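Local coordinates for unique short US2 glycoprotein (Human herpesvirus 5, PDB 1IM3) that redirects newly made MHC class I heavy chains through the SEC61 translocon to the cytosol for proteasomal destruction, hiding infected cells from cytotoxic T lymphocytes, at residues D[26-39]-D[70-84]. Sequence-based numbering, arbitrary orientation.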
ATOM      1  N   ASN D  26      -7.137 -10.039 -29.438  1.00 43.48           N
ATOM      2  CA  ASN D  26      -8.082 -10.896 -28.738  1.00 47.04           C
ATOM      3  C   ASN D  26      -8.105 -10.697 -27.219  1.00 47.13           C
ATOM      4  O   ASN D  26      -8.414 -11.642 -26.487  1.00 49.62           O
ATOM      5  CB  ASN D  26      -7.819 -12.375 -29.087  1.00 48.84           C
ATOM      6  CG  ASN D  26      -6.414 -12.834 -28.709  1.00 53.08           C
ATOM      7  OD1 ASN D  26      -5.576 -12.037 -28.264  1.00 55.13           O
ATOM      8  ND2 ASN D  26      -6.147 -14.133 -28.889  1.00 54.09           N
ATOM      9  N   MET D  27      -7.801  -9.480 -26.748  1.00 45.51           N
ATOM     10  CA  MET D  27      -7.811  -9.179 -25.309  1.00 42.83           C
ATOM     11  C   MET D  27      -9.206  -9.409 -24.748  1.00 42.18           C
ATOM     12  O   MET D  27     -10.199  -8.990 -25.348  1.00 40.57           O
ATOM     13  CB  MET D  27      -7.474  -7.716 -25.006  1.00 43.68           C
ATOM     14  CG  MET D  27      -6.335  -7.107 -25.768  1.00 48.84           C
ATOM     15  SD  MET D  27      -6.903  -6.495 -27.356  1.00 47.73           S
ATOM     16  CE  MET D  27      -7.872  -5.149 -26.878  1.00 51.45           C
ATOM     17  N   SER D  28      -9.287 -10.053 -23.587  1.00 40.63           N
ATOM     18  CA  SER D  28     -10.585 -10.299 -22.954  1.00 40.77           C
ATOM     19  C   SER D  28     -10.885  -9.177 -21.941  1.00 38.38           C
ATOM     20  O   SER D  28     -12.025  -8.954 -21.547  1.00 37.99           O
ATOM     21  CB  SER D  28     -10.588 -11.668 -22.248  1.00 43.35           C
ATOM     22  OG  SER D  28      -9.470 -11.796 -21.374  1.00 51.40           O
ATOM     23  N   ARG D  29      -9.860  -8.457 -21.525  1.00 36.16           N
ATOM     24  CA  ARG D  29     -10.063  -7.364 -20.574  1.00 32.82           C
ATOM     25  C   ARG D  29      -9.037  -6.289 -20.891  1.00 31.59           C
ATOM     26  O   ARG D  29      -8.066  -6.554 -21.610  1.00 30.90           O
ATOM     27  CB  ARG D  29      -9.879  -7.871 -19.139  1.00 28.03           C
ATOM     28  CG  ARG D  29      -8.517  -8.507 -18.899  1.00 29.16           C
ATOM     29  CD  ARG D  29      -8.441  -9.260 -17.566  1.00 28.80           C
ATOM     30  NE  ARG D  29      -7.254 -10.120 -17.568  1.00 31.74           N
ATOM     31  CZ  ARG D  29      -6.045  -9.746 -17.173  1.00 29.49           C
ATOM     32  NH1 ARG D  29      -5.833  -8.512 -16.720  1.00 28.13           N
ATOM     33  NH2 ARG D  29      -5.052 -10.614 -17.257  1.00 31.23           N
ATOM     34  N   PHE D  30      -9.255  -5.081 -20.362  1.00 30.78           N
ATOM     35  CA  PHE D  30      -8.333  -3.975 -20.606  1.00 29.66           C
ATOM     36  C   PHE D  30      -8.367  -2.895 -19.520  1.00 31.50           C
ATOM     37  O   PHE D  30      -9.272  -2.847 -18.691  1.00 31.32           O
ATOM     38  CB  PHE D  30      -8.689  -3.275 -21.915  1.00 25.35           C
ATOM     39  CG  PHE D  30      -9.865  -2.331 -21.775  1.00 26.56           C
ATOM     40  CD1 PHE D  30     -11.168  -2.833 -21.671  1.00 24.38           C
ATOM     41  CD2 PHE D  30      -9.659  -0.951 -21.611  1.00 23.19           C
ATOM     42  CE1 PHE D  30     -12.256  -1.988 -21.399  1.00 22.81           C
ATOM     43  CE2 PHE D  30     -10.734  -0.074 -21.334  1.00 19.16           C
ATOM     44  CZ  PHE D  30     -12.043  -0.593 -21.225  1.00 24.67           C
ATOM     45  N   VAL D  31      -7.363  -2.023 -19.562  1.00 30.08           N
ATOM     46  CA  VAL D  31      -7.262  -0.876 -18.679  1.00 29.37           C
ATOM     47  C   VAL D  31      -6.800   0.251 -19.595  1.00 29.15           C
ATOM     48  O   VAL D  31      -5.815   0.107 -20.312  1.00 27.74           O
ATOM     49  CB  VAL D  31      -6.214  -1.037 -17.562  1.00 30.90           C
ATOM     50  CG1 VAL D  31      -6.225   0.206 -16.688  1.00 27.58           C
ATOM     51  CG2 VAL D  31      -6.523  -2.276 -16.716  1.00 30.54           C
ATOM     52  N   PHE D  32      -7.540   1.357 -19.597  1.00 25.94           N
ATOM     53  CA  PHE D  32      -7.191   2.524 -20.430  1.00 27.61           C
ATOM     54  C   PHE D  32      -6.635   3.528 -19.426  1.00 27.72           C
ATOM     55  O   PHE D  32      -7.379   4.055 -18.605  1.00 26.56           O
ATOM     56  CB  PHE D  32      -8.442   3.092 -21.102  1.00 25.50           C
ATOM     57  CG  PHE D  32      -8.168   4.192 -22.090  1.00 28.22           C
ATOM     58  CD1 PHE D  32      -7.582   3.921 -23.323  1.00 28.09           C
ATOM     59  CD2 PHE D  32      -8.525   5.508 -21.801  1.00 30.05           C
ATOM     60  CE1 PHE D  32      -7.360   4.937 -24.253  1.00 26.66           C
ATOM     61  CE2 PHE D  32      -8.302   6.531 -22.736  1.00 29.19           C
ATOM     62  CZ  PHE D  32      -7.721   6.229 -23.961  1.00 26.60           C
ATOM     63  N   ASP D  33      -5.340   3.801 -19.493  1.00 26.95           N
ATOM     64  CA  ASP D  33      -4.709   4.677 -18.504  1.00 27.92           C
ATOM     65  C   ASP D  33      -3.978   5.871 -19.147  1.00 26.92           C
ATOM     66  O   ASP D  33      -2.761   5.879 -19.253  1.00 24.98           O
ATOM     67  CB  ASP D  33      -3.742   3.799 -17.688  1.00 27.30           C
ATOM     68  CG  ASP D  33      -3.126   4.523 -16.496  1.00 29.99           C
ATOM     69  OD1 ASP D  33      -3.482   5.692 -16.227  1.00 30.33           O
ATOM     70  OD2 ASP D  33      -2.276   3.909 -15.821  1.00 28.66           O
ATOM     71  N   PRO D  34      -4.726   6.894 -19.574  1.00 27.05           N
ATOM     72  CA  PRO D  34      -4.143   8.079 -20.219  1.00 30.13           C
ATOM     73  C   PRO D  34      -3.479   9.085 -19.282  1.00 31.22           C
ATOM     74  O   PRO D  34      -3.996   9.397 -18.215  1.00 32.47           O
ATOM     75  CB  PRO D  34      -5.328   8.676 -20.974  1.00 26.99           C
ATOM     76  CG  PRO D  34      -6.457   8.414 -20.046  1.00 28.34           C
ATOM     77  CD  PRO D  34      -6.195   6.972 -19.574  1.00 29.65           C
ATOM     78  N   LYS D  35      -2.315   9.575 -19.685  1.00 32.90           N
ATOM     79  CA  LYS D  35      -1.583  10.558 -18.883  1.00 36.89           C
ATOM     80  C   LYS D  35      -1.219  11.781 -19.709  1.00 38.72           C
ATOM     81  O   LYS D  35      -0.968  11.674 -20.908  1.00 38.26           O
ATOM     82  CB  LYS D  35      -0.268   9.996 -18.331  1.00 35.13           C
ATOM     83  CG  LYS D  35      -0.336   9.007 -17.164  1.00 35.87           C
ATOM     84  CD  LYS D  35      -0.402   7.557 -17.645  1.00 36.62           C
ATOM     85  CE  LYS D  35       0.008   6.532 -16.571  1.00 35.69           C
ATOM     86  NZ  LYS D  35      -0.847   6.461 -15.344  1.00 32.07           N
ATOM     87  N   ALA D  36      -1.210  12.942 -19.061  1.00 39.89           N
ATOM     88  CA  ALA D  36      -0.821  14.170 -19.735  1.00 43.60           C
ATOM     89  C   ALA D  36       0.670  14.283 -19.443  1.00 47.27           C
ATOM     90  O   ALA D  36       1.114  14.040 -18.319  1.00 47.54           O
ATOM     91  CB  ALA D  36      -1.544  15.364 -19.155  1.00 40.88           C
ATOM     92  N   ASP D  37       1.458  14.613 -20.450  1.00 50.15           N
ATOM     93  CA  ASP D  37       2.886  14.774 -20.206  1.00 54.92           C
ATOM     94  C   ASP D  37       3.220  16.244 -20.386  1.00 55.80           C
ATOM     95  O   ASP D  37       3.018  16.800 -21.469  1.00 55.03           O
ATOM     96  CB  ASP D  37       3.720  13.960 -21.181  1.00 56.01           C
ATOM     97  CG  ASP D  37       5.178  13.919 -20.788  1.00 58.52           C
ATOM     98  OD1 ASP D  37       5.641  14.869 -20.114  1.00 59.73           O
ATOM     99  OD2 ASP D  37       5.868  12.946 -21.155  1.00 57.38           O
ATOM    100  N   TYR D  38       3.717  16.871 -19.321  1.00 58.04           N
ATOM    101  CA  TYR D  38       4.071  18.289 -19.362  1.00 60.78           C
ATOM    102  C   TYR D  38       5.565  18.450 -19.592  1.00 62.13           C
ATOM    103  O   TYR D  38       6.155  19.476 -19.260  1.00 62.53           O
ATOM    104  CB  TYR D  38       3.673  18.976 -18.051  1.00 59.33           C
ATOM    105  CG  TYR D  38       2.211  18.821 -17.709  1.00 58.40           C
ATOM    106  CD1 TYR D  38       1.229  18.977 -18.686  1.00 57.63           C
ATOM    107  CD2 TYR D  38       1.809  18.556 -16.405  1.00 56.61           C
ATOM    108  CE1 TYR D  38      -0.116  18.874 -18.371  1.00 57.35           C
ATOM    109  CE2 TYR D  38       0.471  18.451 -16.079  1.00 57.08           C
ATOM    110  CZ  TYR D  38      -0.488  18.614 -17.067  1.00 57.91           C
ATOM    111  OH  TYR D  38      -1.821  18.528 -16.744  1.00 58.70           O
ATOM    112  N   GLY D  39       6.170  17.424 -20.176  1.00 63.74           N
ATOM    113  CA  GLY D  39       7.592  17.457 -20.436  1.00 64.59           C
ATOM    114  C   GLY D  39       8.320  17.059 -19.173  1.00 65.67           C
ATOM    115  O   GLY D  39       8.764  17.918 -18.412  1.00 66.27           O
ATOM    116  N   MET D  70      -4.240  21.242 -19.391  1.00 59.33           N
ATOM    117  CA  MET D  70      -3.578  22.477 -19.087  1.00 64.46           C
ATOM    118  C   MET D  70      -2.728  22.948 -20.263  1.00 66.33           C
ATOM    119  O   MET D  70      -2.371  22.164 -21.148  1.00 66.88           O
ATOM    120  CB  MET D  70      -2.707  22.283 -17.865  1.00 66.65           C
ATOM    121  CG  MET D  70      -3.496  21.968 -16.622  1.00 70.71           C
ATOM    122  SD  MET D  70      -2.359  21.788 -15.265  1.00 75.66           S
ATOM    123  CE  MET D  70      -2.385  23.434 -14.610  1.00 75.36           C
ATOM    124  N   PRO D  71      -2.401  24.248 -20.290  1.00 67.28           N
ATOM    125  CA  PRO D  71      -1.586  24.853 -21.352  1.00 66.81           C
ATOM    126  C   PRO D  71      -0.223  24.177 -21.449  1.00 66.20           C
ATOM    127  O   PRO D  71       0.355  24.040 -22.530  1.00 65.99           O
ATOM    128  CB  PRO D  71      -1.468  26.305 -20.906  1.00 66.81           C
ATOM    129  CG  PRO D  71      -2.760  26.531 -20.173  1.00 67.31           C
ATOM    130  CD  PRO D  71      -2.890  25.276 -19.355  1.00 67.06           C
ATOM    131  N   ILE D  72       0.283  23.752 -20.301  1.00 65.13           N
ATOM    132  CA  ILE D  72       1.576  23.085 -20.223  1.00 63.90           C
ATOM    133  C   ILE D  72       1.590  21.748 -20.959  1.00 63.08           C
ATOM    134  O   ILE D  72       2.631  21.110 -21.078  1.00 61.82           O
ATOM    135  CB  ILE D  72       1.936  22.774 -18.774  1.00 65.50           C
ATOM    136  CG1 ILE D  72       1.437  23.888 -17.860  1.00 67.68           C
ATOM    137  CG2 ILE D  72       3.432  22.612 -18.640  1.00 66.79           C
ATOM    138  CD1 ILE D  72       1.483  23.510 -16.392  1.00 69.90           C
ATOM    139  N   PHE D  73       0.438  21.306 -21.442  1.00 61.25           N
ATOM    140  CA  PHE D  73       0.391  20.023 -22.116  1.00 60.04           C
ATOM    141  C   PHE D  73       1.375  19.894 -23.252  1.00 59.48           C
ATOM    142  O   PHE D  73       1.475  20.742 -24.132  1.00 60.26           O
ATOM    143  CB  PHE D  73      -1.005  19.724 -22.662  1.00 60.06           C
ATOM    144  CG  PHE D  73      -1.202  18.282 -23.063  1.00 58.37           C
ATOM    145  CD1 PHE D  73      -1.682  17.355 -22.146  1.00 58.67           C
ATOM    146  CD2 PHE D  73      -0.928  17.858 -24.359  1.00 58.39           C
ATOM    147  CE1 PHE D  73      -1.898  16.025 -22.514  1.00 58.01           C
ATOM    148  CE2 PHE D  73      -1.139  16.530 -24.738  1.00 58.76           C
ATOM    149  CZ  PHE D  73      -1.627  15.613 -23.813  1.00 58.10           C
ATOM    150  N   GLU D  74       2.098  18.798 -23.231  1.00 58.34           N
ATOM    151  CA  GLU D  74       3.046  18.526 -24.284  1.00 57.93           C
ATOM    152  C   GLU D  74       2.616  17.330 -25.120  1.00 56.34           C
ATOM    153  O   GLU D  74       2.178  17.499 -26.258  1.00 56.49           O
ATOM    154  CB  GLU D  74       4.414  18.250 -23.703  1.00 60.33           C
ATOM    155  CG  GLU D  74       5.279  19.484 -23.610  1.00 65.20           C
ATOM    156  CD  GLU D  74       6.711  19.148 -23.257  1.00 66.08           C
ATOM    157  OE1 GLU D  74       7.269  18.209 -23.873  1.00 64.92           O
ATOM    158  OE2 GLU D  74       7.276  19.828 -22.373  1.00 67.68           O
ATOM    159  N   THR D  75       2.792  16.124 -24.562  1.00 51.70           N
ATOM    160  CA  THR D  75       2.401  14.880 -25.233  1.00 49.46           C
ATOM    161  C   THR D  75       1.429  13.994 -24.410  1.00 47.53           C
ATOM    162  O   THR D  75       1.351  14.111 -23.175  1.00 44.05           O
ATOM    163  CB  THR D  75       3.636  14.010 -25.617  1.00 49.49           C
ATOM    164  OG1 THR D  75       4.233  13.450 -24.445  1.00 49.37           O
ATOM    165  CG2 THR D  75       4.671  14.846 -26.328  1.00 51.09           C
ATOM    166  N   LEU D  76       0.672  13.140 -25.114  1.00 45.73           N
ATOM    167  CA  LEU D  76      -0.256  12.201 -24.488  1.00 42.65           C
ATOM    168  C   LEU D  76       0.523  10.913 -24.245  1.00 41.71           C
ATOM    169  O   LEU D  76       1.011  10.293 -25.192  1.00 41.55           O
ATOM    170  CB  LEU D  76      -1.457  11.890 -25.402  1.00 41.52           C
ATOM    171  CG  LEU D  76      -2.403  10.773 -24.895  1.00 39.74           C
ATOM    172  CD1 LEU D  76      -3.063  11.217 -23.605  1.00 38.08           C
ATOM    173  CD2 LEU D  76      -3.466  10.458 -25.922  1.00 37.87           C
ATOM    174  N   ALA D  77       0.678  10.531 -22.982  1.00 39.21           N
ATOM    175  CA  ALA D  77       1.355   9.280 -22.651  1.00 39.13           C
ATOM    176  C   ALA D  77       0.216   8.320 -22.336  1.00 38.38           C
ATOM    177  O   ALA D  77      -0.491   8.480 -21.348  1.00 39.19           O
ATOM    178  CB  ALA D  77       2.249   9.439 -21.440  1.00 40.11           C
ATOM    179  N   LEU D  78       0.046   7.323 -23.183  1.00 36.98           N
ATOM    180  CA  LEU D  78      -1.039   6.381 -23.020  1.00 37.45           C
ATOM    181  C   LEU D  78      -0.583   5.009 -22.568  1.00 35.55           C
ATOM    182  O   LEU D  78       0.011   4.259 -23.342  1.00 36.90           O
ATOM    183  CB  LEU D  78      -1.797   6.273 -24.342  1.00 39.97           C
ATOM    184  CG  LEU D  78      -3.107   5.493 -24.359  1.00 44.27           C
ATOM    185  CD1 LEU D  78      -4.040   6.017 -23.271  1.00 43.05           C
ATOM    186  CD2 LEU D  78      -3.754   5.641 -25.747  1.00 45.80           C
ATOM    187  N   ARG D  79      -0.846   4.682 -21.308  1.00 32.18           N
ATOM    188  CA  ARG D  79      -0.489   3.375 -20.779  1.00 31.22           C
ATOM    189  C   ARG D  79      -1.700   2.475 -20.967  1.00 30.75           C
ATOM    190  O   ARG D  79      -2.812   2.835 -20.614  1.00 30.06           O
ATOM    191  CB  ARG D  79      -0.120   3.461 -19.290  1.00 31.23           C
ATOM    192  CG  ARG D  79       0.117   2.102 -18.612  1.00 30.62           C
ATOM    193  CD  ARG D  79       0.558   2.228 -17.144  1.00 28.92           C
ATOM    194  NE  ARG D  79       0.660   0.918 -16.504  1.00 26.99           N
ATOM    195  CZ  ARG D  79      -0.333   0.318 -15.851  1.00 25.90           C
ATOM    196  NH1 ARG D  79      -1.532   0.901 -15.724  1.00 22.67           N
ATOM    197  NH2 ARG D  79      -0.132  -0.876 -15.335  1.00 24.73           N
ATOM    198  N   LEU D  80      -1.487   1.312 -21.554  1.00 30.64           N
ATOM    199  CA  LEU D  80      -2.590   0.399 -21.777  1.00 32.30           C
ATOM    200  C   LEU D  80      -2.205  -0.964 -21.256  1.00 33.22           C
ATOM    201  O   LEU D  80      -1.041  -1.341 -21.324  1.00 35.27           O
ATOM    202  CB  LEU D  80      -2.889   0.269 -23.275  1.00 31.62           C
ATOM    203  CG  LEU D  80      -3.330   1.501 -24.052  1.00 34.26           C
ATOM    204  CD1 LEU D  80      -3.453   1.143 -25.520  1.00 34.72           C
ATOM    205  CD2 LEU D  80      -4.672   2.009 -23.517  1.00 31.33           C
ATOM    206  N   VAL D  81      -3.153  -1.688 -20.679  1.00 31.94           N
ATOM    207  CA  VAL D  81      -2.823  -3.038 -20.282  1.00 32.72           C
ATOM    208  C   VAL D  81      -3.920  -3.885 -20.907  1.00 32.74           C
ATOM    209  O   VAL D  81      -5.109  -3.717 -20.644  1.00 31.22           O
ATOM    210  CB  VAL D  81      -2.643  -3.220 -18.738  1.00 34.68           C
ATOM    211  CG1 VAL D  81      -2.998  -1.966 -18.001  1.00 33.94           C
ATOM    212  CG2 VAL D  81      -3.381  -4.437 -18.256  1.00 32.86           C
ATOM    213  N   LEU D  82      -3.486  -4.735 -21.824  1.00 31.87           N
ATOM    214  CA  LEU D  82      -4.364  -5.595 -22.596  1.00 32.14           C
ATOM    215  C   LEU D  82      -4.114  -7.021 -22.180  1.00 32.65           C
ATOM    216  O   LEU D  82      -2.997  -7.538 -22.323  1.00 29.58           O
ATOM    217  CB  LEU D  82      -4.041  -5.421 -24.072  1.00 32.22           C
ATOM    218  CG  LEU D  82      -3.877  -3.957 -24.506  1.00 34.13           C
ATOM    219  CD1 LEU D  82      -3.369  -3.888 -25.942  1.00 31.96           C
ATOM    220  CD2 LEU D  82      -5.199  -3.236 -24.368  1.00 30.50           C
ATOM    221  N   GLN D  83      -5.144  -7.662 -21.639  1.00 36.07           N
ATOM    222  CA  GLN D  83      -4.982  -9.042 -21.195  1.00 40.66           C
ATOM    223  C   GLN D  83      -3.785  -9.129 -20.265  1.00 38.62           C
ATOM    224  O   GLN D  83      -3.130 -10.154 -20.218  1.00 41.60           O
ATOM    225  CB  GLN D  83      -4.732  -9.964 -22.391  1.00 44.00           C
ATOM    226  CG  GLN D  83      -5.952 -10.587 -22.931  1.00 50.58           C
ATOM    227  CD  GLN D  83      -6.412 -11.707 -22.069  1.00 53.96           C
ATOM    228  OE1 GLN D  83      -6.246 -11.656 -20.844  1.00 54.29           O
ATOM    229  NE2 GLN D  83      -7.008 -12.743 -22.693  1.00 55.74           N
ATOM    230  N   GLY D  84      -3.486  -8.055 -19.539  1.00 37.74           N
ATOM    231  CA  GLY D  84      -2.346  -8.098 -18.635  1.00 37.43           C
ATOM    232  C   GLY D  84      -1.021  -7.606 -19.190  1.00 36.60           C
ATOM    233  O   GLY D  84      -0.098  -7.349 -18.418  1.00 36.85           O
TER
HETATM  234  O   HOH W   1      -5.954  -6.042 -19.216  1.00 27.98           O
HETATM  235  O   HOH W   2      -3.561  18.593 -18.607  1.00 41.53           O
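Asp33 and Arg79 form a hydrogen-bonded pair midway along strands 30-37 and 75-82, the two central strands of one sheet in the immunoglobulin-like sandwich of the US2 lumenal domain. The strand axes run at 160°, and paired bonds at Val31–Val81, Asp33–Arg79, Lys35–Ala77 and Asp37–Thr75 establish the antiparallel register. From CB, Asp33 can be followed outward: Asp33 CB lies 3.2 Å from Arg79 O, and CG, anti to the backbone N (chi1 -173°), carries the carboxylate across the extended arginine at a slant. Asp33 OD2, through its anti lone pair, takes a 3.1 Å salt-bridge hydrogen bond from Arg79 NH1. The carboxylate and guanidinium planes stand 82° apart, excluding a coplanar two-pronged pairing. Lys35 NZ adds weak bonds to both carboxylate oxygens and also bonds Asn44 OD1, while Asp33 OD1 forms a salt bridge with a basic side chain of another protein's chain and Arg79 NH1 bonds that chain's backbone. The charged cluster of Asp33, Lys35 and Arg79 therefore lies at a protein–protein interface.

The reverse face is apolar and packs against strands 16-25 and 59-68 of the other sheet: Leu78 CD1 sits over the Phe32 ring, 4.0 Å from its centroid, a CH-pi contact, and Phe32 also meets Trp62. At the far end, Glu74 and Thr75 opposite Asp37 make a classic beta bulge; Asp37 O accepts from Glu74 N at 2.8 Å and from Thr75 N at 3.2 Å.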